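Local coordinates for dehydrogenase (Thermotoga maritima, PDB 3EZY), which catalyses the NAD(+)-dependent oxidation of myo-inositol to scyllo-inosose, probably as a step in myo-inositol degradation, at residues 230-242 and 271-283. Sequence-based numbering, arbitrary orientation. Where two conformers were deposited one is given.
Sequences SRRAVYGYDQRIE and SRYLYFFLERYRD
Tyr-237 gives the largest aromatic contact, its ring laid against the first turns of helix 277-298. Arg-280 CG stands over one ring face, 4.0 Å from the centroid of Tyr-237 and 13° off the normal, a CH-pi contact. With CG anti to its carbonyl carbon (chi1 -69°), the Tyr-237 ring lies beside Arg-280 and Tyr-281, its CE1 meeting Tyr-281 CE1 at 3.8 Å. The edge of the Tyr-235 ring is turned to the face of Tyr-273, planes at 83°, an offset T-shaped pair. With alanine replacing Tyr-237, a gap is likely to open beside Arg-280 and Tyr-281, leaving both side chains freer to shift.

Among hydrogen bonds, the backbone N of Tyr-237 donates to Leu-274 O (3.1 Å). Gln-239 uses both ends of its amide: NE2 donates in plane to Tyr-281 OH (2.9 Å), while OE1 takes a weak bond from Arg-280 NH2 (2.6 Å), whose guanidinium also salt-bridges Asp-127. A water links Tyr-235 O (2.8 Å) to Tyr-273 N (2.9 Å).

The contact joins the loop entering strand 238-245 of the C-terminal domain's mixed sheet to helix 277-298. Helix 128-138 packs on Gln-239 and Arg-280, and helix 12-20 of the Rossmann domain on Phe-277.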
loop_
_atom_site.group_PDB
_atom_site.type_symbol
_atom_site.label_atom_id
_atom_site.label_comp_id
_atom_site.label_asym_id
_atom_site.label_seq_id
_atom_site.Cartn_x
_atom_site.Cartn_y
_atom_site.Cartn_z
ATOM N N SER A 230 -3.158 -5.657 23.433
ATOM C CA SER A 230 -3.318 -4.436 24.187
ATOM C C SER A 230 -4.785 -4.239 24.359
ATOM O O SER A 230 -5.563 -4.418 23.401
ATOM C CB SER A 230 -2.736 -3.193 23.468
ATOM O OG SER A 230 -2.965 -2.027 24.303
ATOM N N ARG A 231 -5.181 -3.764 25.536
ATOM C CA ARG A 231 -6.590 -3.478 25.743
ATOM C C ARG A 231 -7.039 -2.110 25.175
ATOM O O ARG A 231 -8.224 -1.774 25.260
ATOM C CB ARG A 231 -6.936 -3.505 27.251
ATOM C CG ARG A 231 -6.974 -4.879 27.886
ATOM C CD ARG A 231 -8.319 -5.446 27.789
ATOM N NE ARG A 231 -8.483 -6.658 28.581
ATOM C CZ ARG A 231 -9.351 -7.595 28.241
ATOM N NH1 ARG A 231 -10.088 -7.419 27.132
ATOM N NH2 ARG A 231 -9.494 -8.679 28.982
ATOM N N ARG A 232 -6.112 -1.288 24.696
ATOM C CA ARG A 232 -6.507 -0.002 24.146
ATOM C C ARG A 232 -5.629 0.471 22.982
ATOM O O ARG A 232 -4.549 1.014 23.201
ATOM C CB ARG A 232 -6.529 1.098 25.217
ATOM C CG ARG A 232 -7.324 2.308 24.726
ATOM C CD ARG A 232 -6.763 3.611 25.164
ATOM N NE ARG A 232 -7.141 3.881 26.540
ATOM C CZ ARG A 232 -6.425 4.635 27.385
ATOM N NH1 ARG A 232 -5.281 5.193 26.982
ATOM N NH2 ARG A 232 -6.851 4.827 28.637
ATOM N N ALA A 233 -6.067 0.248 21.754
ATOM C CA ALA A 233 -5.410 0.895 20.606
ATOM C C ALA A 233 -6.329 2.030 20.137
ATOM O O ALA A 233 -7.471 1.794 19.755
ATOM C CB ALA A 233 -5.149 -0.101 19.483
ATOM N N VAL A 234 -5.836 3.265 20.165
ATOM C CA VAL A 234 -6.733 4.394 19.926
ATOM C C VAL A 234 -7.178 4.482 18.473
ATOM O O VAL A 234 -8.173 5.121 18.165
ATOM C CB VAL A 234 -6.126 5.731 20.386
ATOM C CG1 VAL A 234 -5.817 5.681 21.885
ATOM C CG2 VAL A 234 -4.892 6.057 19.559
ATOM N N TYR A 235 -6.473 3.785 17.582
ATOM C CA TYR A 235 -6.827 3.816 16.174
ATOM C C TYR A 235 -7.869 2.789 15.775
ATOM O O TYR A 235 -8.236 2.728 14.592
ATOM C CB TYR A 235 -5.578 3.711 15.265
ATOM C CG TYR A 235 -4.641 2.553 15.609
ATOM C CD1 TYR A 235 -4.751 1.339 14.955
ATOM C CD2 TYR A 235 -3.646 2.689 16.583
ATOM C CE1 TYR A 235 -3.885 0.257 15.243
ATOM C CE2 TYR A 235 -2.798 1.616 16.907
ATOM C CZ TYR A 235 -2.919 0.407 16.221
ATOM O OH TYR A 235 -2.061 -0.645 16.541
ATOM N N GLY A 236 -8.342 1.994 16.741
ATOM C CA GLY A 236 -9.377 0.996 16.497
ATOM C C GLY A 236 -8.827 -0.418 16.595
ATOM O O GLY A 236 -7.705 -0.629 17.108
ATOM N N TYR A 237 -9.590 -1.411 16.155
ATOM C CA TYR A 237 -9.066 -2.780 16.204
ATOM C C TYR A 237 -7.760 -2.898 15.450
ATOM O O TYR A 237 -7.593 -2.300 14.384
ATOM C CB TYR A 237 -10.048 -3.746 15.602
ATOM C CG TYR A 237 -11.282 -3.900 16.447
ATOM C CD1 TYR A 237 -11.299 -4.793 17.525
ATOM C CD2 TYR A 237 -12.412 -3.147 16.195
ATOM C CE1 TYR A 237 -12.468 -4.923 18.339
ATOM C CE2 TYR A 237 -13.600 -3.312 16.987
ATOM C CZ TYR A 237 -13.587 -4.181 18.061
ATOM O OH TYR A 237 -14.718 -4.339 18.858
ATOM N N ASP A 238 -6.835 -3.677 16.001
ATOM C CA ASP A 238 -5.631 -4.054 15.295
ATOM C C ASP A 238 -5.484 -5.530 15.505
ATOM O O ASP A 238 -5.032 -5.954 16.576
ATOM C CB ASP A 238 -4.405 -3.353 15.878
ATOM C CG ASP A 238 -3.197 -3.446 14.960
ATOM O OD1 ASP A 238 -3.153 -4.352 14.100
ATOM O OD2 ASP A 238 -2.275 -2.623 15.108
ATOM N N GLN A 239 -5.832 -6.310 14.488
ATOM C CA GLN A 239 -5.731 -7.725 14.575
ATOM C C GLN A 239 -5.033 -8.256 13.318
ATOM O O GLN A 239 -5.655 -8.387 12.257
ATOM C CB GLN A 239 -7.131 -8.316 14.699
ATOM C CG GLN A 239 -7.784 -7.907 16.013
ATOM C CD GLN A 239 -9.226 -8.310 16.109
ATOM O OE1 GLN A 239 -9.858 -8.623 15.118
ATOM N NE2 GLN A 239 -9.740 -8.345 17.310
ATOM N N ARG A 240 -3.722 -8.467 13.416
ATOM C CA ARG A 240 -2.973 -8.912 12.267
ATOM C C ARG A 240 -2.443 -10.285 12.498
ATOM O O ARG A 240 -2.168 -10.660 13.617
ATOM C CB ARG A 240 -1.804 -7.961 11.972
ATOM C CG ARG A 240 -2.258 -6.632 11.324
ATOM C CD ARG A 240 -1.108 -5.677 11.258
ATOM N NE ARG A 240 -0.935 -5.026 12.550
ATOM C CZ ARG A 240 0.235 -4.737 13.117
ATOM N NH1 ARG A 240 1.351 -5.111 12.545
ATOM N NH2 ARG A 240 0.294 -4.104 14.292
ATOM N N ILE A 241 -2.260 -11.043 11.420
ATOM C CA ILE A 241 -1.600 -12.344 11.543
ATOM C C ILE A 241 -0.524 -12.439 10.470
ATOM O O ILE A 241 -0.756 -12.073 9.318
ATOM C CB ILE A 241 -2.598 -13.520 11.328
ATOM C CG1 ILE A 241 -3.679 -13.488 12.422
ATOM C CG2 ILE A 241 -1.794 -14.853 11.299
ATOM C CD1 ILE A 241 -4.918 -14.486 12.207
ATOM N N GLU A 242 0.664 -12.897 10.851
ATOM C CA GLU A 242 1.672 -13.211 9.863
ATOM C C GLU A 242 2.242 -14.610 10.121
ATOM O O GLU A 242 2.460 -15.022 11.280
ATOM C CB GLU A 242 2.793 -12.140 9.893
ATOM C CG GLU A 242 3.974 -12.522 9.082
ATOM C CD GLU A 242 5.179 -11.655 9.408
ATOM O OE1 GLU A 242 4.964 -10.501 9.867
ATOM O OE2 GLU A 242 6.301 -12.152 9.210
ATOM N N SER A 271 -8.055 5.749 4.977
ATOM C CA SER A 271 -9.285 5.744 5.769
ATOM C C SER A 271 -9.068 5.196 7.186
ATOM O O SER A 271 -8.120 4.449 7.425
ATOM C CB SER A 271 -10.306 4.870 5.043
ATOM O OG SER A 271 -11.550 4.946 5.675
ATOM N N ARG A 272 -9.951 5.545 8.123
ATOM C CA ARG A 272 -9.885 4.988 9.468
ATOM C C ARG A 272 -10.013 3.438 9.455
ATOM O O ARG A 272 -10.655 2.845 8.599
ATOM C CB ARG A 272 -11.010 5.603 10.342
ATOM C CG ARG A 272 -12.428 5.156 9.924
ATOM C CD ARG A 272 -13.479 5.444 11.036
ATOM N NE ARG A 272 -14.827 4.931 10.742
ATOM C CZ ARG A 272 -15.304 3.734 11.097
ATOM N NH1 ARG A 272 -14.561 2.846 11.762
ATOM N NH2 ARG A 272 -16.557 3.415 10.775
ATOM N N TYR A 273 -9.422 2.796 10.449
ATOM C CA TYR A 273 -9.573 1.353 10.669
ATOM C C TYR A 273 -10.966 1.105 11.191
ATOM O O TYR A 273 -11.590 2.012 11.770
ATOM C CB TYR A 273 -8.573 0.879 11.752
ATOM C CG TYR A 273 -7.122 0.825 11.309
ATOM C CD1 TYR A 273 -6.617 1.706 10.351
ATOM C CD2 TYR A 273 -6.250 -0.114 11.862
ATOM C CE1 TYR A 273 -5.298 1.623 9.943
ATOM C CE2 TYR A 273 -4.952 -0.205 11.476
ATOM C CZ TYR A 273 -4.460 0.645 10.518
ATOM O OH TYR A 273 -3.131 0.532 10.155
ATOM N N LEU A 274 -11.454 -0.123 11.019
ATOM C CA LEU A 274 -12.695 -0.522 11.678
ATOM C C LEU A 274 -12.560 -0.379 13.193
ATOM O O LEU A 274 -11.500 -0.640 13.790
ATOM C CB LEU A 274 -13.077 -1.942 11.353
ATOM C CG LEU A 274 -13.300 -2.165 9.897
ATOM C CD1 LEU A 274 -13.756 -3.629 9.698
ATOM C CD2 LEU A 274 -14.267 -1.146 9.318
ATOM N N TYR A 275 -13.624 0.107 13.791
ATOM C CA TYR A 275 -13.523 0.629 15.118
ATOM C C TYR A 275 -14.670 0.123 16.005
ATOM O O TYR A 275 -14.475 -0.165 17.181
ATOM C CB TYR A 275 -13.470 2.154 15.040
ATOM C CG TYR A 275 -13.223 2.804 16.348
ATOM C CD1 TYR A 275 -11.967 3.290 16.669
ATOM C CD2 TYR A 275 -14.251 2.919 17.296
ATOM C CE1 TYR A 275 -11.712 3.871 17.902
ATOM C CE2 TYR A 275 -14.007 3.508 18.542
ATOM C CZ TYR A 275 -12.730 3.988 18.825
ATOM O OH TYR A 275 -12.460 4.593 20.039
ATOM N N PHE A 276 -15.859 -0.021 15.445
ATOM C CA PHE A 276 -16.972 -0.500 16.257
ATOM C C PHE A 276 -17.161 -2.008 16.151
ATOM O O PHE A 276 -16.741 -2.648 15.171
ATOM C CB PHE A 276 -18.267 0.272 15.955
ATOM C CG PHE A 276 -18.099 1.761 16.032
ATOM C CD1 PHE A 276 -18.249 2.426 17.242
ATOM C CD2 PHE A 276 -17.730 2.490 14.897
ATOM C CE1 PHE A 276 -18.070 3.793 17.319
ATOM C CE2 PHE A 276 -17.544 3.860 14.963
ATOM C CZ PHE A 276 -17.713 4.515 16.185
ATOM N N PHE A 277 -17.792 -2.575 17.177
ATOM C CA PHE A 277 -17.906 -4.038 17.307
ATOM C C PHE A 277 -18.646 -4.716 16.170
ATOM O O PHE A 277 -18.205 -5.723 15.587
ATOM C CB PHE A 277 -18.601 -4.356 18.632
ATOM C CG PHE A 277 -18.575 -5.798 18.997
ATOM C CD1 PHE A 277 -17.553 -6.307 19.791
ATOM C CD2 PHE A 277 -19.605 -6.634 18.593
ATOM C CE1 PHE A 277 -17.540 -7.672 20.180
ATOM C CE2 PHE A 277 -19.619 -7.981 18.956
ATOM C CZ PHE A 277 -18.584 -8.515 19.741
ATOM N N LEU A 278 -19.786 -4.164 15.834
ATOM C CA LEU A 278 -20.621 -4.747 14.823
ATOM C C LEU A 278 -19.950 -4.648 13.441
ATOM O O LEU A 278 -19.949 -5.615 12.700
ATOM C CB LEU A 278 -22.013 -4.086 14.836
ATOM C CG LEU A 278 -23.013 -4.671 13.827
ATOM C CD1 LEU A 278 -23.395 -6.123 14.215
ATOM C CD2 LEU A 278 -24.272 -3.794 13.741
ATOM N N GLU A 279 -19.388 -3.487 13.080
ATOM C CA GLU A 279 -18.800 -3.374 11.745
ATOM C C GLU A 279 -17.596 -4.298 11.646
ATOM O O GLU A 279 -17.328 -4.858 10.603
ATOM C CB GLU A 279 -18.384 -1.932 11.424
ATOM C CG GLU A 279 -17.224 -1.436 12.265
ATOM C CD GLU A 279 -16.808 0.018 11.925
ATOM O OE1 GLU A 279 -17.304 0.571 10.928
ATOM O OE2 GLU A 279 -16.018 0.629 12.664
ATOM N N ARG A 280 -16.881 -4.475 12.746
ATOM C CA ARG A 280 -15.726 -5.397 12.758
ATOM C C ARG A 280 -16.127 -6.882 12.627
ATOM O O ARG A 280 -15.520 -7.647 11.847
ATOM C CB ARG A 280 -14.854 -5.191 14.018
ATOM C CG ARG A 280 -13.760 -6.273 14.216
ATOM C CD ARG A 280 -12.689 -6.115 13.122
ATOM N NE ARG A 280 -11.639 -7.134 13.154
ATOM C CZ ARG A 280 -11.766 -8.385 12.695
ATOM N NH1 ARG A 280 -12.931 -8.816 12.207
ATOM N NH2 ARG A 280 -10.736 -9.235 12.763
ATOM N N TYR A 281 -17.122 -7.297 13.406
ATOM C CA TYR A 281 -17.304 -8.730 13.658
ATOM C C TYR A 281 -18.514 -9.386 13.025
ATOM O O TYR A 281 -18.656 -10.627 13.045
ATOM C CB TYR A 281 -17.369 -8.988 15.175
ATOM C CG TYR A 281 -16.033 -8.898 15.929
ATOM C CD1 TYR A 281 -15.892 -8.041 16.998
ATOM C CD2 TYR A 281 -14.937 -9.705 15.575
ATOM C CE1 TYR A 281 -14.716 -7.979 17.722
ATOM C CE2 TYR A 281 -13.749 -9.656 16.271
ATOM C CZ TYR A 281 -13.652 -8.794 17.360
ATOM O OH TYR A 281 -12.487 -8.709 18.065
ATOM N N ARG A 282 -19.425 -8.575 12.512
ATOM C CA ARG A 282 -20.715 -9.118 12.091
ATOM C C ARG A 282 -20.620 -10.235 11.051
ATOM O O ARG A 282 -21.333 -11.259 11.155
ATOM C CB ARG A 282 -21.612 -7.981 11.571
ATOM C CG ARG A 282 -22.731 -8.427 10.644
ATOM C CD ARG A 282 -23.960 -8.861 11.391
ATOM N NE ARG A 282 -24.749 -7.739 11.921
ATOM C CZ ARG A 282 -25.788 -7.876 12.763
ATOM N NH1 ARG A 282 -26.173 -9.083 13.182
ATOM N NH2 ARG A 282 -26.447 -6.804 13.198
ATOM N N ASP A 283 -19.762 -10.062 10.043
ATOM C CA ASP A 283 -19.648 -11.088 9.007
ATOM C C ASP A 283 -19.052 -12.390 9.532
ATOM O O ASP A 283 -19.460 -13.463 9.096
ATOM C CB ASP A 283 -18.819 -10.632 7.804
ATOM C CG ASP A 283 -18.772 -11.691 6.713
ATOM O OD1 ASP A 283 -19.869 -12.157 6.279
ATOM O OD2 ASP A 283 -17.641 -12.093 6.298
HETATM O O HOH W 1 -8.003 4.481 12.410
HETATM O O HOH W 2 -9.656 -2.501 12.227
#